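Local coordinates for sugar ABC transporter substrate-binding protein, BlMnBP1 (Bifidobacterium animalis subsp. lactis ATCC 27673, PDB 6I5R) that binds mannobiose, and probably longer manno-oligosaccharides, for delivery to the ABC importer that supports growth on beta-mannan, at residues P25-G30 with A336-V341; K76-S81 with L88-A93; E166-P171 with Q175-L180; I411-V416 with R421-D426. All coordinates share one frame; numbering follows the deposited sequence.

Contact 1: residues P25-G30 with A336-V341; sequences PEIKLG and ASMIFV
Ile27 carries most of this contact, its CB aimed at helix 331-346 and its two branches landing on neighbouring residues of one helical turn. At CB the chain splits. The short branch, CG2, anti to the backbone N, crosses Ile339 at a slant, 4.2 Å from its CG1. The long branch runs through CG1, anti to the carbonyl carbon (chi1 -63°), and stays extended (chi2 174°), which carries CD1 down to the helix surface. There CD1 lodges against Met338: its nearest partner is Met338 CG at 3.5 Å, tighter than usual for two carbons, while Met338 SD follows at 3.9 Å. The same methyl comes within 4.1 Å of Ile339 N. Two residues on, Leu29 and Ile339 lie antiparallel as they pass, with Leu29 CD2 3.9 Å from Ile339 CG2. That methyl also lies 3.7 Å from Ile339 O. The contact is purely apolar, but Ile27 O accepts a hydrogen bond from Lys342 NZ beside it. Helix 331-346 thus lies between this N-terminal loop and the sheet: Phe340 meets Phe42 of strand 38-44 edge-to-face, and Phe66 of the neighbouring helix 59-69 likewise, while Met338 touches Ile325 of strand 314-325.

Contact 2: residues K76-S81 with L88-A93; sequences KVQTDS and LTRLQA
Gln78 and Arg90 reach for each other from strand and helix, their side chains meeting at about a right angle and their flat ends turned 61° apart. Despite that twist the bond, though long, is well directed. Arg90 NH1 donates to Gln78 OE1 over 3.3 Å with an N-H...O angle of 158°; the oxygen lies at the edge of the guanidinium, close to its plane, and the donor lies in the carbonyl plane of the amide. Arg90 NH2 stands 3.5 Å from the same OE1, so the oxygen faces the side of the group that carries both terminal nitrogens. Gln78 gets there extended beyond CG, whereas Arg90 is folded at chi2 (-85°) and again at chi3, turning its head toward the strand. The two residues tie together a Rossmann-like beta-alpha-beta crossover: strand 73-79 runs into helix 83-93, which leads on to strand 100-102, with strand 38-44 between the two in parallel pairing. In the loop that follows the strand, Ser81 O makes a weak hydrogen bond to O6 of the bound mannose. A leucine replacing Arg90 would lack NE and NH1 and would probably leave both Gln78 OE1 and the hydroxyl of Ser97, the partner of NE, without these donors. Asp80 OD2, 5.2 Å from Arg90 NH1, does not touch it but may add a mild attraction, and it makes a weak hydrogen bond with Ser86.

Contact 3: residues E166-P171 with Q175-L180; sequences ELPKTP and QADLKL
The Asp177 carboxylate meets the Pro168 ring with one oxygen over a ring face: OD2 stands 3.1 Å from Pro168 CG, and CB and CD are equally near, a close fit on three carbons. The other oxygen, OD1, is a ligand of a zinc ion, so the carboxylate is held between metal and ring. A water between Glu166 O and Asp177 OD2 is doubtfully close to the latter. The second flat group, the Gln175 amide, is held at both ends: OE1 bonds to Asn253 ND2, and NE2 donates over 2.9 Å to a water that in turn gives a hydrogen to Pro171 O. These residues frame the start of helix 171-184. Thr170 is its N-cap, with OG1 accepting from Glu173 N, and Pro171 occupies the first turn, where its O receives Gln175 N at 3.0 Å and 173°. With CG beside its backbone N (chi1 -65°), Gln175 brings that carbon within 3.4 Å of Pro171 O; the bend at chi2 then turns the amide. Replaced by an alanine, Asp177 would lose both oxygens, which is likely to leave the zinc one ligand short and the Pro168 face uncovered. Pro168 also leans on Met303 of strand 300-304.

Contact 4: residues I411-V416 with R421-D426; sequences IQDIVV and RTRTID
Helix 409-420 passes into helix 425-443 through a short turn at Arg421, which has positive phi, bringing the CA atoms of Ile414 and Ile425 within 7.6 Å of each other. Across this junction between two consecutive helices the main link is ionic. Asp413 OD2 and Arg423 NH2 form a salt bridge of 2.7 Å, with the carboxylate meeting the edge of the guanidinium near its plane. The hydrogen bond within it is weak, however, because the N-H...O angle is only 125°, and the two flat groups are turned 45° apart. The Asp413 carboxylate extends from its helix with CG anti to the backbone N (chi1 -171°), which carries its oxygens toward the turn; Arg423 bends at chi3 and presents NH2 across it. Deeper in, Ile414 CG2 touches Ile425 CD1 loosely at 4.5 Å, and Ile414 is also packed on Trp432 and Tyr244. Thr424 is the N-cap of the second helix, and its own N is bonded by Gln427 OE1, as in a capping box. Arg423 has two further anionic partners: Asp417 takes NE and Glu431 takes NH1, so three carboxylates grip one guanidinium. Asp413 OD1 lies close to Asp417 OD1, a like-charge approach that their shared arginine would be expected to ease. A zinc ion about 5 Å from the Arg423 side chain probably adds to the positive potential here. The joint therefore appears to be fixed more by charge, shared out over several partners, than by any one straight bond.

In the fold
Contact 1 is the buried one, purely apolar; contact 2 lies at the surface and depends on one neutral-to-charged hydrogen bond. Contacts 3 and 4 are partly buried and turn on carboxylates near zinc: contact 3 sets one on a proline ring and adds water and a helix bond, whereas contact 4 pairs its own with an arginine beside an isoleucine contact. Strand 38-44 touches contact 1, through helix 331-346, and contact 2, by pairing with strand 73-79; helix 239-252 packs on contacts 3 and 4. Contacts 1 and 3 stand on opposite sides of the chain's centre, their centres about 47 Å apart, consistent with the two lobes of a solute-binding protein. Contacts 2 and 3 are nested within contact 1's loop; contact 4 follows it.

Contact 1: residues P25-G30 with A336-V341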
# COMPACT_ATOMS: atom_id res chain seq x y z
N PRO A 25 -3.82 8.03 23.03
CA PRO A 25 -3.35 7.17 24.15
C PRO A 25 -4.21 7.29 25.41
O PRO A 25 -4.18 6.38 26.25
CB PRO A 25 -1.90 7.65 24.39
CG PRO A 25 -1.50 8.35 23.08
CD PRO A 25 -2.78 8.98 22.58
N GLU A 26 -4.95 8.40 25.55
CA GLU A 26 -5.76 8.72 26.73
C GLU A 26 -7.10 8.01 26.73
O GLU A 26 -7.80 8.02 27.75
CB GLU A 26 -5.94 10.23 26.82
CG GLU A 26 -4.67 11.02 27.22
CD GLU A 26 -4.86 12.54 27.25
OE1 GLU A 26 -5.57 13.07 26.36
OE2 GLU A 26 -4.32 13.22 28.17
N ILE A 27 -7.46 7.36 25.61
CA ILE A 27 -8.73 6.64 25.52
C ILE A 27 -8.57 5.30 26.21
O ILE A 27 -7.68 4.51 25.86
CB ILE A 27 -9.13 6.46 24.04
CG1 ILE A 27 -9.38 7.81 23.39
CG2 ILE A 27 -10.37 5.58 23.92
CD1 ILE A 27 -9.64 7.69 21.94
N LYS A 28 -9.49 5.01 27.13
CA LYS A 28 -9.61 3.69 27.75
C LYS A 28 -10.79 2.98 27.11
O LYS A 28 -11.95 3.23 27.49
CB LYS A 28 -9.82 3.87 29.25
CG LYS A 28 -8.68 4.62 30.05
CD LYS A 28 -9.24 5.01 31.47
CE LYS A 28 -8.08 5.39 32.38
NZ LYS A 28 -8.53 6.01 33.68
N LEU A 29 -10.51 2.13 26.13
CA LEU A 29 -11.60 1.44 25.43
C LEU A 29 -12.51 0.66 26.39
O LEU A 29 -12.04 -0.18 27.19
CB LEU A 29 -11.04 0.50 24.37
CG LEU A 29 -10.47 1.13 23.15
CD1 LEU A 29 -9.82 0.05 22.25
CD2 LEU A 29 -11.54 1.88 22.35
N GLY A 30 -13.83 0.91 26.30
CA GLY A 30 -14.79 0.32 27.22
C GLY A 30 -15.16 1.22 28.36
O GLY A 30 -16.15 0.96 29.04
N ALA A 336 -16.08 9.88 19.13
CA ALA A 336 -16.63 8.60 18.70
C ALA A 336 -15.74 7.97 17.64
O ALA A 336 -15.47 6.77 17.67
CB ALA A 336 -18.04 8.77 18.18
N SER A 337 -15.26 8.78 16.70
CA SER A 337 -14.45 8.26 15.60
C SER A 337 -13.11 7.76 16.11
O SER A 337 -12.59 6.76 15.61
CB SER A 337 -14.26 9.34 14.54
OG SER A 337 -15.47 9.68 13.89
N MET A 338 -12.52 8.47 17.08
CA MET A 338 -11.20 8.08 17.59
C MET A 338 -11.30 6.82 18.43
O MET A 338 -10.39 5.98 18.42
CB MET A 338 -10.58 9.23 18.39
CG MET A 338 -9.13 8.99 18.74
SD MET A 338 -8.28 10.41 19.52
CE MET A 338 -8.60 11.77 18.40
N ILE A 339 -12.43 6.66 19.14
CA ILE A 339 -12.71 5.39 19.81
C ILE A 339 -12.79 4.25 18.81
O ILE A 339 -12.18 3.20 19.00
CB ILE A 339 -14.01 5.52 20.64
CG1 ILE A 339 -13.79 6.56 21.73
CG2 ILE A 339 -14.42 4.18 21.20
CD1 ILE A 339 -15.03 6.90 22.56
N PHE A 340 -13.54 4.43 17.71
CA PHE A 340 -13.65 3.36 16.73
C PHE A 340 -12.29 3.04 16.09
O PHE A 340 -11.96 1.87 15.87
CB PHE A 340 -14.68 3.73 15.65
CG PHE A 340 -14.83 2.67 14.59
CD1 PHE A 340 -15.44 1.47 14.90
CD2 PHE A 340 -14.33 2.87 13.32
CE1 PHE A 340 -15.54 0.47 13.97
CE2 PHE A 340 -14.44 1.86 12.37
CZ PHE A 340 -15.05 0.67 12.69
N VAL A 341 -11.49 4.06 15.78
CA VAL A 341 -10.16 3.78 15.22
C VAL A 341 -9.33 3.00 16.23
O VAL A 341 -8.64 2.04 15.89
CB VAL A 341 -9.47 5.09 14.81
CG1 VAL A 341 -8.00 4.84 14.51
CG2 VAL A 341 -10.15 5.70 13.61

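Contact 2: residues K76-S81 with L88-A93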
# COMPACT_ATOMS: atom_id res chain seq x y z
N LYS A 76 -21.69 3.78 10.16
CA LYS A 76 -22.20 3.59 8.81
C LYS A 76 -21.03 3.51 7.85
O LYS A 76 -20.23 4.44 7.79
CB LYS A 76 -23.11 4.74 8.40
CG LYS A 76 -24.40 4.80 9.20
CD LYS A 76 -25.07 6.11 8.93
CE LYS A 76 -25.40 6.25 7.45
NZ LYS A 76 -26.26 7.47 7.35
N VAL A 77 -20.95 2.42 7.09
CA VAL A 77 -19.81 2.19 6.19
C VAL A 77 -20.19 2.63 4.79
O VAL A 77 -21.25 2.25 4.28
CB VAL A 77 -19.38 0.71 6.20
CG1 VAL A 77 -18.13 0.53 5.35
CG2 VAL A 77 -19.13 0.24 7.58
N GLN A 78 -19.30 3.37 4.15
CA GLN A 78 -19.41 3.72 2.74
C GLN A 78 -18.15 3.27 2.00
O GLN A 78 -17.04 3.63 2.38
CB GLN A 78 -19.59 5.22 2.56
CG GLN A 78 -20.80 5.81 3.24
CD GLN A 78 -20.98 7.27 2.89
OE1 GLN A 78 -20.07 7.91 2.35
NE2 GLN A 78 -22.15 7.82 3.16
N THR A 79 -18.34 2.51 0.93
CA THR A 79 -17.22 2.02 0.14
C THR A 79 -17.41 2.41 -1.31
O THR A 79 -18.54 2.42 -1.82
CB THR A 79 -17.09 0.51 0.27
OG1 THR A 79 -18.32 -0.12 -0.12
CG2 THR A 79 -16.76 0.15 1.69
N ASP A 80 -16.31 2.75 -1.97
CA ASP A 80 -16.27 3.17 -3.36
C ASP A 80 -15.25 2.36 -4.14
O ASP A 80 -14.13 2.14 -3.66
CB ASP A 80 -15.90 4.65 -3.44
CG ASP A 80 -17.10 5.56 -3.35
OD1 ASP A 80 -18.05 5.30 -4.10
OD2 ASP A 80 -17.08 6.54 -2.55
N SER A 81 -15.59 1.94 -5.36
CA SER A 81 -14.61 1.18 -6.13
C SER A 81 -13.45 2.07 -6.55
O SER A 81 -12.29 1.63 -6.52
CB SER A 81 -15.23 0.54 -7.36
OG SER A 81 -15.74 1.57 -8.19
N LEU A 88 -10.58 11.74 -2.27
CA LEU A 88 -9.96 13.05 -2.40
C LEU A 88 -11.02 14.10 -2.73
O LEU A 88 -11.01 15.21 -2.20
CB LEU A 88 -8.86 13.03 -3.43
CG LEU A 88 -7.90 14.19 -3.28
CD1 LEU A 88 -7.08 14.12 -2.02
CD2 LEU A 88 -7.00 14.16 -4.49
N THR A 89 -11.95 13.74 -3.60
CA THR A 89 -13.07 14.64 -3.89
C THR A 89 -13.82 15.03 -2.62
O THR A 89 -14.07 16.22 -2.38
CB THR A 89 -13.99 13.97 -4.90
OG1 THR A 89 -13.28 13.79 -6.14
CG2 THR A 89 -15.24 14.83 -5.12
N ARG A 90 -14.18 14.06 -1.78
CA ARG A 90 -14.90 14.41 -0.56
C ARG A 90 -14.04 15.27 0.34
O ARG A 90 -14.54 16.21 0.97
CB ARG A 90 -15.36 13.16 0.19
CG ARG A 90 -16.36 12.33 -0.61
CD ARG A 90 -17.81 12.79 -0.48
NE ARG A 90 -18.32 12.56 0.87
CZ ARG A 90 -18.85 11.42 1.30
NH1 ARG A 90 -18.94 10.38 0.49
NH2 ARG A 90 -19.29 11.32 2.55
N LEU A 91 -12.75 14.97 0.44
CA LEU A 91 -11.86 15.80 1.24
C LEU A 91 -11.86 17.24 0.74
O LEU A 91 -11.89 18.18 1.54
CB LEU A 91 -10.44 15.25 1.22
CG LEU A 91 -9.83 14.63 2.47
CD1 LEU A 91 -8.32 14.39 2.21
CD2 LEU A 91 -10.05 15.47 3.69
N GLN A 92 -11.82 17.45 -0.57
CA GLN A 92 -11.75 18.82 -1.07
C GLN A 92 -13.07 19.57 -1.00
O GLN A 92 -13.10 20.79 -1.23
CB GLN A 92 -11.23 18.81 -2.51
CG GLN A 92 -9.88 18.11 -2.57
CD GLN A 92 -9.43 17.78 -3.96
OE1 GLN A 92 -10.25 17.67 -4.89
NE2 GLN A 92 -8.12 17.60 -4.13
N ALA A 93 -14.17 18.90 -0.70
CA ALA A 93 -15.43 19.56 -0.42
C ALA A 93 -15.46 20.20 0.97
O ALA A 93 -16.31 21.05 1.24
CB ALA A 93 -16.58 18.56 -0.54

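Contact 3: residues E166-P171 with Q175-L180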
# COMPACT_ATOMS: atom_id res chain seq x y z
N GLU A 166 13.95 -22.71 -7.43
CA GLU A 166 14.12 -21.72 -6.38
C GLU A 166 13.42 -20.44 -6.79
O GLU A 166 13.25 -20.18 -7.97
CB GLU A 166 15.60 -21.45 -6.15
CG GLU A 166 16.31 -22.69 -5.70
CD GLU A 166 17.75 -22.73 -6.12
OE1 GLU A 166 18.46 -21.69 -5.98
OE2 GLU A 166 18.16 -23.80 -6.60
N LEU A 167 13.00 -19.65 -5.80
CA LEU A 167 12.34 -18.40 -6.13
C LEU A 167 13.33 -17.41 -6.73
O LEU A 167 14.50 -17.35 -6.31
CB LEU A 167 11.67 -17.81 -4.89
CG LEU A 167 10.57 -18.74 -4.35
CD1 LEU A 167 10.03 -18.18 -3.02
CD2 LEU A 167 9.43 -18.92 -5.34
N PRO A 168 12.91 -16.63 -7.73
CA PRO A 168 13.84 -15.69 -8.37
C PRO A 168 14.21 -14.56 -7.44
O PRO A 168 13.38 -14.07 -6.67
CB PRO A 168 13.04 -15.17 -9.59
CG PRO A 168 11.61 -15.42 -9.26
CD PRO A 168 11.60 -16.68 -8.39
N LYS A 169 15.47 -14.14 -7.50
CA LYS A 169 15.97 -13.11 -6.61
C LYS A 169 16.55 -11.90 -7.32
O LYS A 169 16.94 -10.95 -6.64
CB LYS A 169 17.04 -13.71 -5.69
CG LYS A 169 16.50 -14.80 -4.75
CD LYS A 169 17.63 -15.52 -4.00
CE LYS A 169 18.54 -14.60 -3.21
NZ LYS A 169 19.85 -15.25 -2.88
N THR A 170 16.65 -11.93 -8.64
CA THR A 170 17.13 -10.83 -9.45
C THR A 170 16.15 -10.63 -10.59
O THR A 170 15.34 -11.51 -10.88
CB THR A 170 18.51 -11.14 -10.02
OG1 THR A 170 18.33 -12.10 -11.08
CG2 THR A 170 19.42 -11.70 -8.91
N PRO A 171 16.20 -9.48 -11.25
CA PRO A 171 15.31 -9.29 -12.40
C PRO A 171 15.56 -10.28 -13.51
O PRO A 171 14.61 -10.73 -14.18
CB PRO A 171 15.60 -7.84 -12.83
CG PRO A 171 15.96 -7.16 -11.53
CD PRO A 171 16.82 -8.21 -10.82
N GLN A 175 12.67 -12.79 -15.15
CA GLN A 175 12.32 -12.89 -16.57
C GLN A 175 12.55 -14.31 -17.10
O GLN A 175 11.76 -14.83 -17.90
CB GLN A 175 13.12 -11.87 -17.39
CG GLN A 175 12.83 -10.35 -17.08
CD GLN A 175 11.36 -9.98 -17.31
OE1 GLN A 175 10.71 -10.51 -18.23
NE2 GLN A 175 10.83 -9.06 -16.48
N ALA A 176 13.61 -14.96 -16.64
CA ALA A 176 13.84 -16.36 -17.01
C ALA A 176 12.70 -17.24 -16.53
O ALA A 176 12.24 -18.13 -17.25
CB ALA A 176 15.18 -16.84 -16.42
N ASP A 177 12.19 -16.97 -15.32
CA ASP A 177 11.07 -17.74 -14.79
C ASP A 177 9.77 -17.44 -15.54
O ASP A 177 8.97 -18.34 -15.80
CB ASP A 177 10.87 -17.49 -13.30
CG ASP A 177 12.03 -18.04 -12.46
OD1 ASP A 177 12.74 -18.91 -12.96
OD2 ASP A 177 12.20 -17.63 -11.30
N LEU A 178 9.53 -16.16 -15.87
CA LEU A 178 8.34 -15.84 -16.65
C LEU A 178 8.35 -16.58 -17.99
O LEU A 178 7.33 -17.09 -18.43
CB LEU A 178 8.26 -14.33 -16.88
CG LEU A 178 8.08 -13.50 -15.60
CD1 LEU A 178 8.00 -12.01 -15.94
CD2 LEU A 178 6.86 -13.97 -14.85
N LYS A 179 9.52 -16.68 -18.62
CA LYS A 179 9.62 -17.38 -19.89
C LYS A 179 9.31 -18.88 -19.73
O LYS A 179 8.59 -19.45 -20.56
CB LYS A 179 11.02 -17.14 -20.46
CG LYS A 179 11.30 -17.80 -21.81
CD LYS A 179 12.75 -17.61 -22.23
CE LYS A 179 12.95 -17.99 -23.70
NZ LYS A 179 13.43 -19.37 -23.86
N LEU A 180 9.80 -19.51 -18.66
CA LEU A 180 9.45 -20.90 -18.41
C LEU A 180 7.95 -21.08 -18.23
O LEU A 180 7.37 -22.05 -18.73
CB LEU A 180 10.19 -21.42 -17.17
CG LEU A 180 11.72 -21.62 -17.27
CD1 LEU A 180 12.30 -22.15 -15.96
CD2 LEU A 180 12.01 -22.58 -18.40
O HOH W 1 13.92 -18.61 -9.91
O HOH W 2 12.43 -8.47 -14.16

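Contact 4: residues I411-V416 with R421-D426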
# COMPACT_ATOMS: atom_id res chain seq x y z
N ILE A 411 2.65 4.53 -14.84
CA ILE A 411 2.97 3.12 -14.93
C ILE A 411 2.20 2.48 -16.07
O ILE A 411 2.70 1.59 -16.76
CB ILE A 411 2.64 2.42 -13.59
CG1 ILE A 411 3.26 3.15 -12.42
CG2 ILE A 411 3.06 0.94 -13.59
CD1 ILE A 411 4.76 3.23 -12.47
N GLN A 412 0.95 2.92 -16.28
CA GLN A 412 0.21 2.51 -17.46
C GLN A 412 0.99 2.88 -18.72
O GLN A 412 1.04 2.09 -19.67
CB GLN A 412 -1.19 3.13 -17.44
CG GLN A 412 -2.09 2.48 -16.40
CD GLN A 412 -3.43 3.17 -16.20
OE1 GLN A 412 -3.57 4.37 -16.46
NE2 GLN A 412 -4.42 2.40 -15.73
N ASP A 413 1.67 4.03 -18.71
CA ASP A 413 2.45 4.44 -19.86
C ASP A 413 3.61 3.49 -20.10
O ASP A 413 3.94 3.17 -21.25
CB ASP A 413 2.96 5.87 -19.68
CG ASP A 413 3.58 6.44 -20.94
OD1 ASP A 413 2.94 6.29 -21.99
OD2 ASP A 413 4.68 7.06 -20.85
N ILE A 414 4.23 2.99 -19.03
CA ILE A 414 5.26 1.97 -19.20
C ILE A 414 4.69 0.78 -19.98
O ILE A 414 5.30 0.29 -20.94
CB ILE A 414 5.83 1.52 -17.85
CG1 ILE A 414 6.56 2.67 -17.17
CG2 ILE A 414 6.80 0.35 -18.06
CD1 ILE A 414 7.08 2.38 -15.78
N VAL A 415 3.53 0.30 -19.55
CA VAL A 415 2.91 -0.85 -20.22
C VAL A 415 2.61 -0.52 -21.67
O VAL A 415 2.86 -1.32 -22.58
CB VAL A 415 1.63 -1.27 -19.47
CG1 VAL A 415 0.85 -2.36 -20.25
CG2 VAL A 415 1.95 -1.73 -18.06
N VAL A 416 2.04 0.66 -21.91
CA VAL A 416 1.68 1.05 -23.26
C VAL A 416 2.93 1.12 -24.12
O VAL A 416 2.95 0.64 -25.26
CB VAL A 416 0.95 2.41 -23.27
CG1 VAL A 416 0.83 2.90 -24.66
CG2 VAL A 416 -0.41 2.32 -22.63
N ARG A 421 6.23 -0.67 -28.35
CA ARG A 421 7.63 -0.43 -28.72
C ARG A 421 7.87 1.03 -29.13
O ARG A 421 8.66 1.32 -30.03
CB ARG A 421 8.08 -1.39 -29.84
CG ARG A 421 7.99 -2.89 -29.47
CD ARG A 421 8.33 -3.86 -30.62
NE ARG A 421 7.13 -4.29 -31.34
CZ ARG A 421 6.42 -5.39 -31.07
NH1 ARG A 421 6.77 -6.25 -30.10
NH2 ARG A 421 5.35 -5.63 -31.79
N THR A 422 7.19 1.96 -28.47
CA THR A 422 7.35 3.36 -28.81
C THR A 422 8.60 3.95 -28.18
O THR A 422 9.19 4.89 -28.72
CB THR A 422 6.11 4.16 -28.39
OG1 THR A 422 5.94 4.07 -26.98
CG2 THR A 422 4.90 3.64 -29.08
N ARG A 423 9.00 3.41 -27.03
CA ARG A 423 10.08 3.95 -26.23
C ARG A 423 10.73 2.81 -25.49
O ARG A 423 10.05 1.84 -25.13
CB ARG A 423 9.63 4.96 -25.17
CG ARG A 423 9.24 6.31 -25.68
CD ARG A 423 9.29 7.36 -24.57
NE ARG A 423 8.19 7.26 -23.61
CZ ARG A 423 8.06 8.08 -22.58
NH1 ARG A 423 8.96 9.02 -22.39
NH2 ARG A 423 7.04 7.96 -21.74
N THR A 424 12.03 2.95 -25.21
CA THR A 424 12.74 2.03 -24.33
C THR A 424 12.53 2.43 -22.86
O THR A 424 12.13 3.55 -22.56
CB THR A 424 14.24 2.03 -24.60
OG1 THR A 424 14.78 3.31 -24.26
CG2 THR A 424 14.52 1.68 -26.07
N ILE A 425 12.84 1.51 -21.95
CA ILE A 425 12.71 1.89 -20.54
C ILE A 425 13.66 3.04 -20.23
O ILE A 425 13.34 3.91 -19.41
CB ILE A 425 12.94 0.68 -19.61
CG1 ILE A 425 12.59 1.06 -18.17
CG2 ILE A 425 14.40 0.21 -19.65
CD1 ILE A 425 11.15 1.49 -17.95
N ASP A 426 14.82 3.07 -20.89
CA ASP A 426 15.77 4.15 -20.64
C ASP A 426 15.14 5.49 -20.94
O ASP A 426 15.30 6.47 -20.20
CB ASP A 426 17.02 3.99 -21.51
CG ASP A 426 17.96 2.93 -21.01
OD1 ASP A 426 17.80 2.45 -19.89
OD2 ASP A 426 18.89 2.59 -21.79